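Local coordinates for glycosyl Hydrolase (Clostridium thermocellum, PDB 6G1I), which probably hydrolyses glycosidic bonds in cellulose as a GH124 endoglucanase, this chain being its catalytic domain, seen here with manganese and sugar chains bound, at residues His91-Pro95 with Phe129-Ser135; Arg161-Tyr167 with Trp179-Asp185. The contacts are given in a common frame with arbitrary orientation. Where two conformers were deposited one is given. Residues are numbered along the deposited sequence.

Contact 1 of 2, residues His91-Pro95 with Phe129-Ser135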
loop_
_atom_site.group_PDB
_atom_site.type_symbol
_atom_site.label_atom_id
_atom_site.label_comp_id
_atom_site.label_asym_id
_atom_site.label_seq_id
_atom_site.Cartn_x
_atom_site.Cartn_y
_atom_site.Cartn_z
ATOM N N HIS A 91 -9.204 11.259 -2.266
ATOM C CA HIS A 91 -8.027 12.044 -2.107
ATOM C C HIS A 91 -6.948 11.214 -1.385
ATOM O O HIS A 91 -7.131 10.810 -0.243
ATOM C CB HIS A 91 -8.329 13.314 -1.318
ATOM C CG HIS A 91 -7.150 14.168 -1.091
ATOM N ND1 HIS A 91 -7.023 14.921 0.069
ATOM C CD2 HIS A 91 -6.045 14.450 -1.843
ATOM C CE1 HIS A 91 -5.896 15.617 0.022
ATOM N NE2 HIS A 91 -5.271 15.363 -1.125
ATOM N N ALA A 92 -5.808 11.028 -2.066
ATOM C CA ALA A 92 -4.775 10.108 -1.591
ATOM C C ALA A 92 -3.419 10.747 -1.741
ATOM O O ALA A 92 -3.174 11.576 -2.683
ATOM C CB ALA A 92 -4.821 8.792 -2.339
ATOM N N PHE A 93 -2.475 10.334 -0.887
ATOM C CA PHE A 93 -1.112 10.826 -0.938
ATOM C C PHE A 93 -0.134 9.663 -0.729
ATOM O O PHE A 93 -0.458 8.684 -0.048
ATOM C CB PHE A 93 -0.870 11.898 0.142
ATOM C CG PHE A 93 0.502 12.487 0.095
ATOM C CD1 PHE A 93 0.824 13.435 -0.884
ATOM C CD2 PHE A 93 1.498 12.073 0.949
ATOM C CE1 PHE A 93 2.086 13.962 -0.993
ATOM C CE2 PHE A 93 2.781 12.627 0.852
ATOM C CZ PHE A 93 3.061 13.563 -0.121
ATOM N N GLY A 94 1.068 9.844 -1.256
ATOM C CA GLY A 94 2.204 9.036 -0.832
ATOM C C GLY A 94 2.436 7.866 -1.717
ATOM O O GLY A 94 1.712 7.600 -2.694
ATOM N N PRO A 95 3.458 7.067 -1.401
ATOM C CA PRO A 95 3.862 5.966 -2.253
ATOM C C PRO A 95 2.788 4.917 -2.443
ATOM O O PRO A 95 2.754 4.290 -3.527
ATOM C CB PRO A 95 5.083 5.417 -1.561
ATOM C CG PRO A 95 5.337 6.138 -0.391
ATOM C CD PRO A 95 4.351 7.242 -0.227
ATOM N N PHE A 129 -1.276 13.095 7.109
ATOM C CA PHE A 129 -1.577 12.763 5.723
ATOM C C PHE A 129 -0.381 12.923 4.801
ATOM O O PHE A 129 -0.203 12.110 3.896
ATOM C CB PHE A 129 -2.732 13.672 5.267
ATOM C CG PHE A 129 -3.251 13.324 3.860
ATOM C CD1 PHE A 129 -3.996 12.184 3.684
ATOM C CD2 PHE A 129 -2.992 14.138 2.759
ATOM C CE1 PHE A 129 -4.531 11.909 2.386
ATOM C CE2 PHE A 129 -3.486 13.859 1.515
ATOM C CZ PHE A 129 -4.242 12.767 1.325
ATOM N N TYR A 130 0.479 13.923 5.031
ATOM C CA TYR A 130 1.563 14.247 4.136
ATOM C C TYR A 130 2.921 13.699 4.533
ATOM O O TYR A 130 3.822 13.702 3.696
ATOM C CB TYR A 130 1.651 15.760 3.885
ATOM C CG TYR A 130 0.507 16.279 3.049
ATOM C CD1 TYR A 130 0.405 15.958 1.711
ATOM C CD2 TYR A 130 -0.476 17.118 3.616
ATOM C CE1 TYR A 130 -0.637 16.418 0.925
ATOM C CE2 TYR A 130 -1.558 17.575 2.848
ATOM C CZ TYR A 130 -1.641 17.224 1.510
ATOM O OH TYR A 130 -2.683 17.707 0.759
ATOM N N ASP A 131 3.119 13.262 5.770
ATOM C CA ASP A 131 4.383 12.633 6.144
ATOM C C ASP A 131 4.461 11.235 5.546
ATOM O O ASP A 131 3.553 10.421 5.693
ATOM C CB ASP A 131 4.524 12.513 7.661
ATOM C CG ASP A 131 5.848 11.853 8.010
ATOM O OD1 ASP A 131 6.897 12.500 7.848
ATOM O OD2 ASP A 131 5.845 10.608 8.312
ATOM N N VAL A 132 5.570 10.942 4.852
ATOM C CA VAL A 132 5.731 9.650 4.167
ATOM C C VAL A 132 5.591 8.454 5.110
ATOM O O VAL A 132 5.061 7.411 4.751
ATOM C CB VAL A 132 7.050 9.667 3.355
ATOM C CG1 VAL A 132 8.263 9.726 4.243
ATOM C CG2 VAL A 132 7.225 8.433 2.478
ATOM N N GLY A 133 6.170 8.585 6.289
ATOM C CA GLY A 133 6.117 7.493 7.285
ATOM C C GLY A 133 4.726 7.166 7.745
ATOM O O GLY A 133 4.299 6.026 7.742
ATOM N N ILE A 134 3.988 8.232 8.150
ATOM C CA ILE A 134 2.626 7.995 8.573
ATOM C C ILE A 134 1.817 7.463 7.388
ATOM O O ILE A 134 0.977 6.576 7.534
ATOM C CB ILE A 134 1.956 9.258 9.171
ATOM C CG1 ILE A 134 2.789 9.945 10.244
ATOM C CG2 ILE A 134 0.556 8.924 9.632
ATOM C CD1 ILE A 134 2.973 9.089 11.464
ATOM N N SER A 135 2.018 8.063 6.209
ATOM C CA SER A 135 1.265 7.650 5.013
ATOM C C SER A 135 1.450 6.161 4.709
ATOM O O SER A 135 0.510 5.451 4.427
ATOM C CB SER A 135 1.731 8.517 3.833
ATOM O OG SER A 135 1.060 8.218 2.652
#
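Strand 92-93, the middle strand of a small three-stranded antiparallel sheet, packs against helix 126-130 and the turn into helix 132-135 within a catalytic domain of the lysozyme clan. Phe129 lies with its ring face under Phe93 CB, which stands 3.9 Å from the ring centroid in a CH-pi contact. His91 meets the same ring obliquely, its imidazole hydrogen-bonded to Glu84 of strand 84-85 and to Glu100 just beyond strand 98-99. Tyr130 turns its ring edge to the face of Phe93, an edge-to-face pair with centroids 5.0 Å apart, while its hydroxyl reaches Glu84 and Lys23. Phe93 suits this buried place, offering its CB to Phe129 and a ring face to Tyr130. At Asp131 the first helix breaks and the next is N-capped: Asp131 OD2 accepts from Ile134 N at 3.0 Å, and weakly from Gly133 N. Val132 follows with an apolar contact to Pro95. Ala92 points the other way, to a bound fructose, so the strand divides core from glycan pocket. Ser135 closes the contact. Gly94, with positive phi and no side chain, lets its CA approach Ser135 OG to 3.8 Å; a CB here would lie only 2.3 Å from that oxygen.

Contact 2 of 2, residues Arg161-Tyr167 with Trp179-Asp185. With BGC (beta-D-glucopyranose), chain C; FRU (beta-D-fructofuranose), chain B; BGC (beta-D-glucopyranose), chain D.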
loop_
_atom_site.group_PDB
_atom_site.type_symbol
_atom_site.label_atom_id
_atom_site.label_comp_id
_atom_site.label_asym_id
_atom_site.label_seq_id
_atom_site.Cartn_x
_atom_site.Cartn_y
_atom_site.Cartn_z
ATOM N N ARG A 161 -6.091 -10.224 -3.193
ATOM C CA ARG A 161 -6.566 -9.763 -4.491
ATOM C C ARG A 161 -7.830 -8.883 -4.282
ATOM O O ARG A 161 -7.890 -7.755 -4.811
ATOM C CB ARG A 161 -6.853 -10.966 -5.391
ATOM C CG ARG A 161 -7.145 -10.675 -6.857
ATOM C CD ARG A 161 -7.296 -12.034 -7.634
ATOM N NE ARG A 161 -7.234 -11.883 -9.070
ATOM C CZ ARG A 161 -8.172 -12.230 -9.958
ATOM N NH1 ARG A 161 -7.922 -12.046 -11.253
ATOM N NH2 ARG A 161 -9.350 -12.730 -9.590
ATOM N N HIS A 162 -8.808 -9.387 -3.521
ATOM C CA HIS A 162 -10.018 -8.605 -3.245
ATOM C C HIS A 162 -9.752 -7.503 -2.246
ATOM O O HIS A 162 -10.391 -6.434 -2.324
ATOM C CB HIS A 162 -11.172 -9.508 -2.887
ATOM C CG HIS A 162 -11.673 -10.266 -4.058
ATOM N ND1 HIS A 162 -12.700 -9.803 -4.819
ATOM C CD2 HIS A 162 -11.260 -11.434 -4.618
ATOM C CE1 HIS A 162 -12.904 -10.664 -5.813
ATOM N NE2 HIS A 162 -12.023 -11.642 -5.733
ATOM N N GLY A 163 -8.802 -7.697 -1.338
ATOM C CA GLY A 163 -8.412 -6.580 -0.444
ATOM C C GLY A 163 -7.875 -5.421 -1.250
ATOM O O GLY A 163 -8.202 -4.250 -0.925
ATOM N N LEU A 164 -7.070 -5.678 -2.277
ATOM C CA LEU A 164 -6.580 -4.576 -3.161
ATOM C C LEU A 164 -7.749 -3.911 -3.852
ATOM O O LEU A 164 -7.737 -2.668 -4.019
ATOM C CB LEU A 164 -5.589 -5.119 -4.185
ATOM C CG LEU A 164 -4.195 -5.387 -3.639
ATOM C CD1 LEU A 164 -3.373 -6.061 -4.720
ATOM C CD2 LEU A 164 -3.520 -4.129 -3.165
ATOM N N MET A 165 -8.752 -4.656 -4.277
ATOM C CA MET A 165 -9.894 -4.037 -4.971
ATOM C C MET A 165 -10.643 -3.129 -3.995
ATOM O O MET A 165 -11.067 -2.025 -4.372
ATOM C CB MET A 165 -10.829 -5.068 -5.599
ATOM C CG MET A 165 -10.136 -5.983 -6.594
ATOM S SD MET A 165 -8.941 -5.176 -7.711
ATOM C CE MET A 165 -9.985 -4.072 -8.647
ATOM N N GLY A 166 -10.732 -3.545 -2.730
ATOM C CA GLY A 166 -11.298 -2.660 -1.716
ATOM C C GLY A 166 -10.489 -1.422 -1.496
ATOM O O GLY A 166 -11.004 -0.300 -1.380
ATOM N N TYR A 167 -9.156 -1.586 -1.431
ATOM C CA TYR A 167 -8.270 -0.463 -1.240
ATOM C C TYR A 167 -8.490 0.620 -2.305
ATOM O O TYR A 167 -8.535 1.815 -2.022
ATOM C CB TYR A 167 -6.800 -0.995 -1.255
ATOM C CG TYR A 167 -5.780 0.023 -0.889
ATOM C CD1 TYR A 167 -5.404 0.204 0.438
ATOM C CD2 TYR A 167 -5.092 0.737 -1.848
ATOM C CE1 TYR A 167 -4.422 1.103 0.773
ATOM C CE2 TYR A 167 -4.112 1.671 -1.521
ATOM C CZ TYR A 167 -3.773 1.828 -0.174
ATOM O OH TYR A 167 -2.801 2.714 0.209
ATOM N N TRP A 179 -10.474 -4.835 -14.500
ATOM C CA TRP A 179 -9.807 -3.973 -13.495
ATOM C C TRP A 179 -9.135 -4.813 -12.401
ATOM O O TRP A 179 -8.093 -4.431 -11.910
ATOM C CB TRP A 179 -10.775 -2.934 -12.921
ATOM C CG TRP A 179 -10.109 -1.930 -12.017
ATOM C CD1 TRP A 179 -10.508 -1.605 -10.762
ATOM C CD2 TRP A 179 -8.987 -1.135 -12.304
ATOM N NE1 TRP A 179 -9.640 -0.678 -10.230
ATOM C CE2 TRP A 179 -8.713 -0.358 -11.152
ATOM C CE3 TRP A 179 -8.169 -0.964 -13.409
ATOM C CZ2 TRP A 179 -7.690 0.551 -11.095
ATOM C CZ3 TRP A 179 -7.112 -0.084 -13.346
ATOM C CH2 TRP A 179 -6.876 0.689 -12.166
ATOM N N ILE A 180 -9.685 -5.973 -12.052
ATOM C CA ILE A 180 -8.975 -6.859 -11.134
ATOM C C ILE A 180 -7.613 -7.210 -11.736
ATOM O O ILE A 180 -6.590 -7.214 -11.042
ATOM C CB ILE A 180 -9.814 -8.120 -10.806
ATOM C CG1 ILE A 180 -11.166 -7.700 -10.167
ATOM C CG2 ILE A 180 -9.075 -8.985 -9.828
ATOM C CD1 ILE A 180 -12.088 -8.878 -9.911
ATOM N N VAL A 181 -7.589 -7.538 -13.033
ATOM C CA VAL A 181 -6.347 -7.853 -13.723
ATOM C C VAL A 181 -5.405 -6.661 -13.782
ATOM O O VAL A 181 -4.201 -6.801 -13.455
ATOM C CB VAL A 181 -6.694 -8.317 -15.146
ATOM C CG1 VAL A 181 -5.453 -8.438 -16.020
ATOM C CG2 VAL A 181 -7.398 -9.668 -15.107
ATOM N N ARG A 182 -5.896 -5.494 -14.172
ATOM C CA ARG A 182 -5.058 -4.326 -14.355
ATOM C C ARG A 182 -4.608 -3.653 -13.054
ATOM O O ARG A 182 -3.627 -2.914 -13.103
ATOM C CB ARG A 182 -5.793 -3.312 -15.243
ATOM C CG ARG A 182 -5.919 -3.736 -16.676
ATOM C CD ARG A 182 -4.647 -3.606 -17.470
ATOM N NE ARG A 182 -4.216 -2.224 -17.497
ATOM C CZ ARG A 182 -3.171 -1.720 -16.773
ATOM N NH1 ARG A 182 -2.289 -2.523 -16.142
ATOM N NH2 ARG A 182 -3.066 -0.388 -16.640
ATOM N N TYR A 183 -5.324 -3.937 -11.981
ATOM C CA TYR A 183 -4.969 -3.322 -10.676
ATOM C C TYR A 183 -4.373 -4.357 -9.728
ATOM O O TYR A 183 -3.203 -4.261 -9.357
ATOM C CB TYR A 183 -6.168 -2.579 -10.046
ATOM C CG TYR A 183 -5.723 -1.928 -8.759
ATOM C CD1 TYR A 183 -4.954 -0.782 -8.790
ATOM C CD2 TYR A 183 -6.014 -2.481 -7.545
ATOM C CE1 TYR A 183 -4.476 -0.213 -7.584
ATOM C CE2 TYR A 183 -5.508 -1.942 -6.359
ATOM C CZ TYR A 183 -4.720 -0.846 -6.398
ATOM O OH TYR A 183 -4.221 -0.390 -5.174
ATOM N N ALA A 184 -5.172 -5.367 -9.332
ATOM C CA ALA A 184 -4.683 -6.313 -8.303
ATOM C C ALA A 184 -3.635 -7.275 -8.849
ATOM O O ALA A 184 -2.584 -7.450 -8.234
ATOM C CB ALA A 184 -5.834 -7.063 -7.705
ATOM N N ASP A 185 -3.941 -7.957 -9.963
ATOM C CA ASP A 185 -2.963 -8.911 -10.495
ATOM C C ASP A 185 -1.704 -8.175 -10.884
ATOM O O ASP A 185 -0.589 -8.670 -10.703
ATOM C CB ASP A 185 -3.548 -9.695 -11.663
ATOM C CG ASP A 185 -4.687 -10.620 -11.293
ATOM O OD1 ASP A 185 -4.869 -10.895 -10.091
ATOM O OD2 ASP A 185 -5.392 -11.046 -12.231
HETATM C C2 BGC C . -10.167 4.645 -0.919
HETATM C C3 BGC C . -11.565 4.113 -0.678
HETATM C C4 BGC C . -12.595 4.903 -1.493
HETATM C C5 BGC C . -12.161 4.943 -2.951
HETATM C C6 BGC C . -13.106 5.682 -3.899
HETATM C C1 BGC C . -9.887 4.728 -2.405
HETATM O O2 BGC C . -9.188 3.799 -0.279
HETATM O O3 BGC C . -11.828 4.231 0.737
HETATM O O4 BGC C . -13.861 4.223 -1.376
HETATM O O5 BGC C . -10.865 5.557 -3.045
HETATM O O6 BGC C . -13.429 6.974 -3.421
HETATM C C1 FRU B . -6.706 8.159 -5.866
HETATM C C2 FRU B . -7.101 6.774 -5.442
HETATM C C3 FRU B . -8.282 6.672 -4.513
HETATM C C4 FRU B . -8.013 5.384 -3.802
HETATM C C5 FRU B . -6.516 5.377 -3.646
HETATM C C6 FRU B . -5.839 4.024 -3.632
HETATM O O1 FRU B . -7.797 8.870 -6.415
HETATM O O2 FRU B . -7.367 5.961 -6.604
HETATM O O3 FRU B . -9.532 6.746 -5.208
HETATM O O4 FRU B . -8.633 5.365 -2.505
HETATM O O5 FRU B . -6.009 6.209 -4.715
HETATM O O6 FRU B . -6.069 3.289 -4.855
HETATM C C2 BGC D . -2.507 6.685 -9.444
HETATM C C3 BGC D . -3.325 6.270 -8.247
HETATM C C4 BGC D . -4.388 5.235 -8.651
HETATM C C5 BGC D . -3.727 4.115 -9.430
HETATM C C6 BGC D . -4.751 3.090 -9.932
HETATM C C1 BGC D . -2.003 5.479 -10.221
HETATM O O2 BGC D . -1.392 7.492 -9.033
HETATM O O3 BGC D . -3.950 7.393 -7.657
HETATM O O4 BGC D . -5.088 4.739 -7.528
HETATM O O5 BGC D . -3.063 4.635 -10.573
HETATM O O6 BGC D . -5.651 3.648 -10.876
#
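Arg161 and Asp185 form a bidentate salt bridge: Arg161 NE donates to Asp185 OD1 at 2.8 Å and Arg161 NH1 to Asp185 OD2 at 2.9 Å, both almost linear. Arg161 NH1 has a second salt-bridge partner in Glu177, and Asp185 OD1 also accepts a hydrogen bond from Trp219. The extended arginine also lays one guanidinium face on Ile180, with Arg161 CZ 3.4 Å from Ile180 CG2, so its flat end serves both charge and packing. At the other end of segment 161-167, Tyr167 O accepts a 2.7 Å hydrogen bond from O2 of the chain C glucose.

Between these ends helices 157-169 and 177-196 cross nearly at right angles, their local axes 94° apart and 8.9 Å at closest approach. Alanine suits the tightest point, where the CA atoms of Arg161 and Ala184 are 5.5 Å apart. Met165 is a knob among Trp179, Ile180, Tyr183 and Ala184; its flexible thioether makes Met-aromatic contacts with Trp179 and with the edge of Tyr183, and Met165 CE reaches Trp179 CD1 at 3.3 Å. Leu164 packs on Tyr183 and Ala184. Segment 179-185 widens into a pi-type turn, with Asp185 N bonding to Ile180 O at 3.0 Å.

Trp179 and Tyr167 line different glycan pockets, and Tyr183 OH bonds to Glu76, which also holds glucose and fructose. The chemistry thus runs from ion pair through apolar packing to sugar-binding groups, so that one helix crossing joins the domain's outer side to its carbohydrate cleft.

How the contacts relate
Contacts 1 and 2 lie on opposite sides of the chain's centre, with centres about 20 Å apart, and follow each other along the sequence without sharing an element. Both are largely buried, but contact 1 is the more interior: it joins the small sheet to two short helices, chiefly through aromatic rings, and its clear hydrogen bonds stay within one segment or lead to other parts of the fold. Contact 2 joins two longer helices, and there a salt bridge spans the segments beside partly exposed residues. The bound sugars run between them: Ala92 of contact 1 touches the fructose from one side, while Tyr167 and Trp179 of contact 2 belong to the glycan pockets.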